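Local coordinates for carbohydrate binding protein, putative, cpb33A (Cellvibrio japonicus, PDB 5FJQ) that acts as a lytic polysaccharide monooxygenase through its copper-binding domain and is important for efficient utilization of chitin by the bacterium, at residues Tyr107-Gln112 / His153-Ile158; Gln126-Ser131 / His142-Pro147. All coordinates share one frame; numbering follows the deposited sequence.

Interaction 1 (Tyr107-Gln112 / His153-Ile158); sequences YYITPQ and HIIYSI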
loop_
_atom_site.group_PDB
_atom_site.type_symbol
_atom_site.label_atom_id
_atom_site.label_comp_id
_atom_site.label_asym_id
_atom_site.label_seq_id
_atom_site.Cartn_x
_atom_site.Cartn_y
_atom_site.Cartn_z
ATOM N N TYR A 107 3.509 -2.014 8.583
ATOM C CA TYR A 107 2.128 -2.163 8.208
ATOM C C TYR A 107 1.163 -1.539 9.182
ATOM O O TYR A 107 1.304 -1.708 10.439
ATOM C CB TYR A 107 1.772 -3.637 8.047
ATOM C CG TYR A 107 2.629 -4.304 6.999
ATOM C CD1 TYR A 107 4.003 -4.456 7.199
ATOM C CD2 TYR A 107 2.079 -4.738 5.807
ATOM C CE1 TYR A 107 4.806 -5.103 6.256
ATOM C CE2 TYR A 107 2.856 -5.409 4.853
ATOM C CZ TYR A 107 4.210 -5.510 5.058
ATOM O OH TYR A 107 4.955 -6.099 4.122
ATOM N N TYR A 108 0.091 -1.002 8.587
ATOM C CA TYR A 108 -1.034 -0.383 9.343
ATOM C C TYR A 108 -2.302 -0.989 8.829
ATOM O O TYR A 108 -2.312 -1.636 7.740
ATOM C CB TYR A 108 -1.079 1.143 9.139
ATOM C CG TYR A 108 0.178 1.816 9.562
ATOM C CD1 TYR A 108 1.373 1.712 8.794
ATOM C CD2 TYR A 108 0.190 2.602 10.733
ATOM C CE1 TYR A 108 2.539 2.329 9.228
ATOM C CE2 TYR A 108 1.336 3.216 11.136
ATOM C CZ TYR A 108 2.470 3.100 10.407
ATOM O OH TYR A 108 3.534 3.724 10.911
ATOM N N ILE A 109 -3.369 -0.779 9.591
ATOM C CA ILE A 109 -4.714 -1.251 9.225
ATOM C C ILE A 109 -5.774 -0.275 9.720
ATOM O O ILE A 109 -5.542 0.444 10.710
ATOM C CB ILE A 109 -5.023 -2.701 9.716
ATOM C CG1 ILE A 109 -6.308 -3.207 9.029
ATOM C CG2 ILE A 109 -5.140 -2.757 11.253
ATOM C CD1 ILE A 109 -6.541 -4.721 9.091
ATOM N N THR A 110 -6.872 -0.186 8.946
ATOM C CA THR A 110 -8.137 0.387 9.318
ATOM C C THR A 110 -8.785 -0.268 10.573
ATOM O O THR A 110 -8.538 -1.444 10.918
ATOM C CB THR A 110 -9.078 0.304 8.122
ATOM O OG1 THR A 110 -8.890 -0.953 7.465
ATOM C CG2 THR A 110 -8.696 1.389 7.069
ATOM N N PRO A 111 -9.638 0.503 11.270
ATOM C CA PRO A 111 -10.284 -0.004 12.470
ATOM C C PRO A 111 -11.506 -0.810 12.122
ATOM O O PRO A 111 -12.122 -0.576 11.081
ATOM C CB PRO A 111 -10.743 1.306 13.194
ATOM C CG PRO A 111 -10.916 2.305 12.086
ATOM C CD PRO A 111 -9.923 1.940 11.018
ATOM N N GLN A 112 -11.881 -1.719 13.016
ATOM C CA GLN A 112 -13.172 -2.355 12.957
ATOM C C GLN A 112 -14.285 -1.307 12.773
ATOM O O GLN A 112 -14.241 -0.177 13.339
ATOM C CB GLN A 112 -13.347 -3.210 14.213
ATOM C CG GLN A 112 -14.611 -4.000 14.264
ATOM C CD GLN A 112 -14.768 -4.950 13.093
ATOM O OE1 GLN A 112 -13.836 -5.169 12.323
ATOM N NE2 GLN A 112 -15.978 -5.462 12.920
ATOM N N HIS A 153 -11.081 -4.320 4.720
ATOM C CA HIS A 153 -10.171 -3.431 5.363
ATOM C C HIS A 153 -9.077 -2.997 4.415
ATOM O O HIS A 153 -8.850 -3.625 3.383
ATOM C CB HIS A 153 -9.652 -4.073 6.673
ATOM C CG HIS A 153 -10.682 -4.002 7.752
ATOM N ND1 HIS A 153 -10.883 -2.844 8.484
ATOM C CD2 HIS A 153 -11.676 -4.851 8.104
ATOM C CE1 HIS A 153 -11.932 -3.010 9.274
ATOM N NE2 HIS A 153 -12.412 -4.226 9.088
ATOM N N ILE A 154 -8.435 -1.879 4.762
ATOM C CA ILE A 154 -7.282 -1.451 4.040
ATOM C C ILE A 154 -6.085 -1.648 4.927
ATOM O O ILE A 154 -6.058 -1.238 6.134
ATOM C CB ILE A 154 -7.377 0.022 3.568
ATOM C CG1 ILE A 154 -8.635 0.233 2.723
ATOM C CG2 ILE A 154 -6.119 0.446 2.797
ATOM C CD1 ILE A 154 -8.793 1.707 2.315
ATOM N N ILE A 155 -5.082 -2.250 4.301
ATOM C CA ILE A 155 -3.763 -2.310 4.895
ATOM C C ILE A 155 -2.837 -1.342 4.153
ATOM O O ILE A 155 -2.842 -1.281 2.908
ATOM C CB ILE A 155 -3.180 -3.723 4.909
ATOM C CG1 ILE A 155 -3.950 -4.561 5.963
ATOM C CG2 ILE A 155 -1.665 -3.645 5.191
ATOM C CD1 ILE A 155 -3.806 -6.020 5.761
ATOM N N TYR A 156 -2.065 -0.585 4.933
ATOM C CA TYR A 156 -1.088 0.317 4.386
ATOM C C TYR A 156 0.278 -0.183 4.806
ATOM O O TYR A 156 0.584 -0.181 5.995
ATOM C CB TYR A 156 -1.348 1.703 4.973
ATOM C CG TYR A 156 -0.775 2.831 4.172
ATOM C CD1 TYR A 156 -0.939 2.890 2.790
ATOM C CD2 TYR A 156 -0.040 3.878 4.811
ATOM C CE1 TYR A 156 -0.394 3.959 2.061
ATOM C CE2 TYR A 156 0.492 4.966 4.090
ATOM C CZ TYR A 156 0.301 5.017 2.723
ATOM O OH TYR A 156 0.860 6.102 2.050
ATOM N N SER A 157 1.057 -0.726 3.859
ATOM C CA SER A 157 2.488 -0.925 4.096
ATOM C C SER A 157 3.377 0.209 3.610
ATOM O O SER A 157 3.170 0.803 2.517
ATOM C CB SER A 157 2.940 -2.255 3.429
ATOM O OG SER A 157 4.281 -2.571 3.767
ATOM N N ILE A 158 4.423 0.512 4.393
ATOM C CA ILE A 158 5.295 1.606 4.077
ATOM C C ILE A 158 6.705 1.106 4.206
ATOM O O ILE A 158 7.094 0.451 5.225
ATOM C CB ILE A 158 5.216 2.758 5.119
ATOM C CG1 ILE A 158 3.824 3.378 5.184
ATOM C CG2 ILE A 158 6.298 3.808 4.835
ATOM C CD1 ILE A 158 3.764 4.654 6.034
HETATM O O HOH W 1 -15.242 -3.445 9.985
#
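Strands 102-109 and 152-161 pair antiparallel here, inside a sheet of the immunoglobulin-like beta sandwich of this LPMO domain. Tyr108 and Tyr156 form the hydrogen-bonded pair: Tyr108 N lies 2.8 Å from Tyr156 O, and Tyr156 N lies 3.0 Å from Tyr108 O. The tight part is the face carrying Tyr107, Ile109, Ile155 and Ser157. Ser157 CB sits over the face of the Tyr107 ring, 3.8 Å from its centroid and 25° off the normal, a CH-pi contact. Ile155 CG2 meets the edge of the same ring at CD2, 3.9 Å away. Both polar ends are held from outside, Tyr107 OH by His142 and Ser157 OG by Trp94 NE1, which helps fix the two side chains against each other.

Beyond Ile109 the strand ends, yet Thr110 extends the pairing. Its N donates to Ile154 O in a nearly straight bond (164°). With chi1 at 40°, OG1 lies between the backbone N and the carbonyl carbon, where it accepts from Ile154 N at 2.9 Å and pairs with His153 ND1, also 2.9 Å away. Ile154 N and His153 ND1 thus both hold this buried hydroxyl.

The outer end is loose. Pro111 and Gln112 are exposed and turn their CB atoms from the partner strand, although Pro111 O comes within 3.0 Å of His153 CE1 at the imidazole edge. Thr150 holds both Gln112 and His153, its OG1 bonded to Gln112 NE2 and its O to His153 NE2. A water bridges the two weakly, 3.1 Å from His153 NE2, and donates a weak bond to Gln112 OE1.

Interaction 2 (Gln126-Ser131 / His142-Pro147); sequences QLIHDS and HNVILP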
loop_
_atom_site.group_PDB
_atom_site.type_symbol
_atom_site.label_atom_id
_atom_site.label_comp_id
_atom_site.label_asym_id
_atom_site.label_seq_id
_atom_site.Cartn_x
_atom_site.Cartn_y
_atom_site.Cartn_z
ATOM N N GLN A 126 -3.828 2.111 12.247
ATOM C CA GLN A 126 -3.252 1.605 13.498
ATOM C C GLN A 126 -2.021 0.822 13.087
ATOM O O GLN A 126 -2.139 -0.051 12.200
ATOM C CB GLN A 126 -4.295 0.662 14.077
ATOM C CG GLN A 126 -3.815 -0.338 15.088
ATOM C CD GLN A 126 -5.001 -0.853 15.836
ATOM O OE1 GLN A 126 -5.706 -1.778 15.389
ATOM N NE2 GLN A 126 -5.284 -0.211 16.961
ATOM N N LEU A 127 -0.871 1.046 13.732
ATOM C CA LEU A 127 0.299 0.153 13.497
ATOM C C LEU A 127 0.110 -1.344 13.833
ATOM O O LEU A 127 -0.192 -1.738 14.975
ATOM C CB LEU A 127 1.520 0.620 14.278
ATOM C CG LEU A 127 2.863 -0.024 13.933
ATOM C CD1 LEU A 127 3.371 0.381 12.520
ATOM C CD2 LEU A 127 3.888 0.360 14.990
ATOM N N ILE A 128 0.368 -2.217 12.852
ATOM C CA ILE A 128 0.192 -3.590 13.143
ATOM C C ILE A 128 1.488 -4.425 12.984
ATOM O O ILE A 128 1.554 -5.565 13.476
ATOM C CB ILE A 128 -1.090 -4.200 12.522
ATOM C CG1 ILE A 128 -1.115 -4.130 10.970
ATOM C CG2 ILE A 128 -2.341 -3.644 13.268
ATOM C CD1 ILE A 128 -1.981 -5.222 10.330
ATOM N N HIS A 129 2.495 -3.819 12.347
ATOM C CA HIS A 129 3.762 -4.496 12.156
ATOM C C HIS A 129 4.905 -3.532 11.865
ATOM O O HIS A 129 4.760 -2.551 11.073
ATOM C CB HIS A 129 3.653 -5.563 11.015
ATOM C CG HIS A 129 4.870 -6.421 10.871
ATOM N ND1 HIS A 129 5.081 -7.540 11.659
ATOM C CD2 HIS A 129 5.965 -6.315 10.069
ATOM C CE1 HIS A 129 6.232 -8.098 11.327
ATOM N NE2 HIS A 129 6.784 -7.383 10.363
ATOM N N ASP A 130 6.077 -3.894 12.382
ATOM C CA ASP A 130 7.318 -3.166 12.100
ATOM C C ASP A 130 8.412 -4.200 11.935
ATOM O O ASP A 130 8.692 -5.069 12.833
ATOM C CB ASP A 130 7.599 -2.129 13.205
ATOM C CG ASP A 130 8.798 -1.253 12.925
ATOM O OD1 ASP A 130 9.745 -1.638 12.246
ATOM O OD2 ASP A 130 8.805 -0.128 13.404
ATOM N N SER A 131 9.015 -4.172 10.754
ATOM C CA SER A 131 9.908 -5.225 10.440
ATOM C C SER A 131 11.313 -4.914 10.926
ATOM O O SER A 131 12.148 -5.735 10.862
ATOM C CB SER A 131 9.931 -5.491 8.956
ATOM O OG SER A 131 10.777 -4.562 8.313
ATOM N N HIS A 142 7.235 -10.237 5.363
ATOM C CA HIS A 142 6.855 -9.862 6.703
ATOM C C HIS A 142 5.624 -10.683 7.085
ATOM O O HIS A 142 4.618 -10.649 6.426
ATOM C CB HIS A 142 6.608 -8.358 6.695
ATOM C CG HIS A 142 7.727 -7.602 6.059
ATOM N ND1 HIS A 142 7.580 -6.902 4.875
ATOM C CD2 HIS A 142 9.025 -7.480 6.409
ATOM C CE1 HIS A 142 8.745 -6.380 4.529
ATOM N NE2 HIS A 142 9.631 -6.685 5.459
ATOM N N ASN A 143 5.753 -11.494 8.136
ATOM C CA ASN A 143 4.613 -12.193 8.622
ATOM C C ASN A 143 3.791 -11.373 9.604
ATOM O O ASN A 143 4.066 -11.458 10.806
ATOM C CB ASN A 143 5.099 -13.367 9.413
ATOM C CG ASN A 143 4.800 -14.671 8.732
ATOM O OD1 ASN A 143 5.192 -14.882 7.557
ATOM N ND2 ASN A 143 4.101 -15.563 9.456
ATOM N N VAL A 144 2.760 -10.696 9.122
ATOM C CA VAL A 144 2.100 -9.581 9.854
ATOM C C VAL A 144 1.046 -10.261 10.646
ATOM O O VAL A 144 0.406 -11.199 10.114
ATOM C CB VAL A 144 1.442 -8.599 8.853
ATOM C CG1 VAL A 144 0.658 -7.476 9.552
ATOM C CG2 VAL A 144 2.521 -8.031 7.958
ATOM N N ILE A 145 0.887 -9.915 11.931
ATOM C CA ILE A 145 -0.201 -10.540 12.648
ATOM C C ILE A 145 -1.462 -9.659 12.478
ATOM O O ILE A 145 -1.522 -8.507 12.967
ATOM C CB ILE A 145 0.134 -10.883 14.143
ATOM C CG1 ILE A 145 1.433 -11.699 14.315
ATOM C CG2 ILE A 145 -1.069 -11.442 14.903
ATOM C CD1 ILE A 145 1.675 -12.875 13.373
ATOM N N LEU A 146 -2.465 -10.173 11.768
ATOM C CA LEU A 146 -3.715 -9.414 11.536
ATOM C C LEU A 146 -4.548 -9.458 12.794
ATOM O O LEU A 146 -4.762 -10.566 13.375
ATOM C CB LEU A 146 -4.494 -9.975 10.354
ATOM C CG LEU A 146 -3.664 -9.990 9.078
ATOM C CD1 LEU A 146 -4.283 -10.967 8.060
ATOM C CD2 LEU A 146 -3.443 -8.603 8.495
ATOM N N PRO A 147 -4.991 -8.271 13.265
ATOM C CA PRO A 147 -5.820 -8.253 14.461
ATOM C C PRO A 147 -7.236 -8.749 14.160
ATOM O O PRO A 147 -7.604 -8.906 12.981
ATOM C CB PRO A 147 -5.837 -6.763 14.850
ATOM C CG PRO A 147 -5.768 -6.032 13.519
ATOM C CD PRO A 147 -4.880 -6.923 12.637
HETATM O O HOH W 2 2.779 -8.031 13.246
HETATM O O HOH W 3 -0.167 -6.916 15.070
#
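Two strands from the two facing sheets of the beta sandwich meet here without a direct hydrogen bond: 126-130, paired with 102-109, and 139-146, an edge strand of the three-stranded sheet. A classic beta bulge at Ile128 and His129, both opposite Tyr107, points two successive side chains toward the other strand. CG1 of Ile128 lies between the backbone N and the carbonyl carbon (chi1 61°), and CD1 beyond it reaches Val144 CG1 at 3.6 Å, the two side chains crossing at about a right angle. The same CD1 touches Pro147 CD, 4.1 Å away, and the end of Leu146.

CB of His129 rests 3.8 Å from Val144 CG1; with CG anti to the backbone N (chi1 -173°), the imidazole is carried on so that Val144 CG2 lies over one of its faces. Crosswise to His142, the ring brings NE2 within 3.8 Å of His142 CB. Ser131 CB packs against His142 CD2 at 3.4 Å, and the His142 ring meets that of Phe105.

Polar contact runs through water. One water, in the plane of the His129 ring, lies 2.8 Å from its ND1, donates to Ile128 O and accepts from Ile145 N; a second donates to both Ile128 O and Ile145 O. An apolar cluster round Ile128 thus lies beside a water-bridged backbone seam, and with His129 NE2 5.6 Å from His142 ND1, the partner of Tyr107 OH, charge on both imidazoles together would probably be disfavoured.

From the N terminus, the chain first reaches Tyr107-Gln112 at the end of strand 102-109, then passes through a loop into strand 126-130. After a turn it returns along strand 139-146, and interaction 2 closes the ten-residue loop between its two segments, on strands of opposite sheets. Strand 152-161 follows and pairs with 102-109, and interaction 1 thereby closes the longer excursion in which interaction 2 is nested. The two meet at Tyr107, whose backbone O and N probably bond Ile128 N and His129 O, making 102-109 the strand between 126-130 and 152-161. Together they tie one sheet internally and join it to the strand 139-146 of the other.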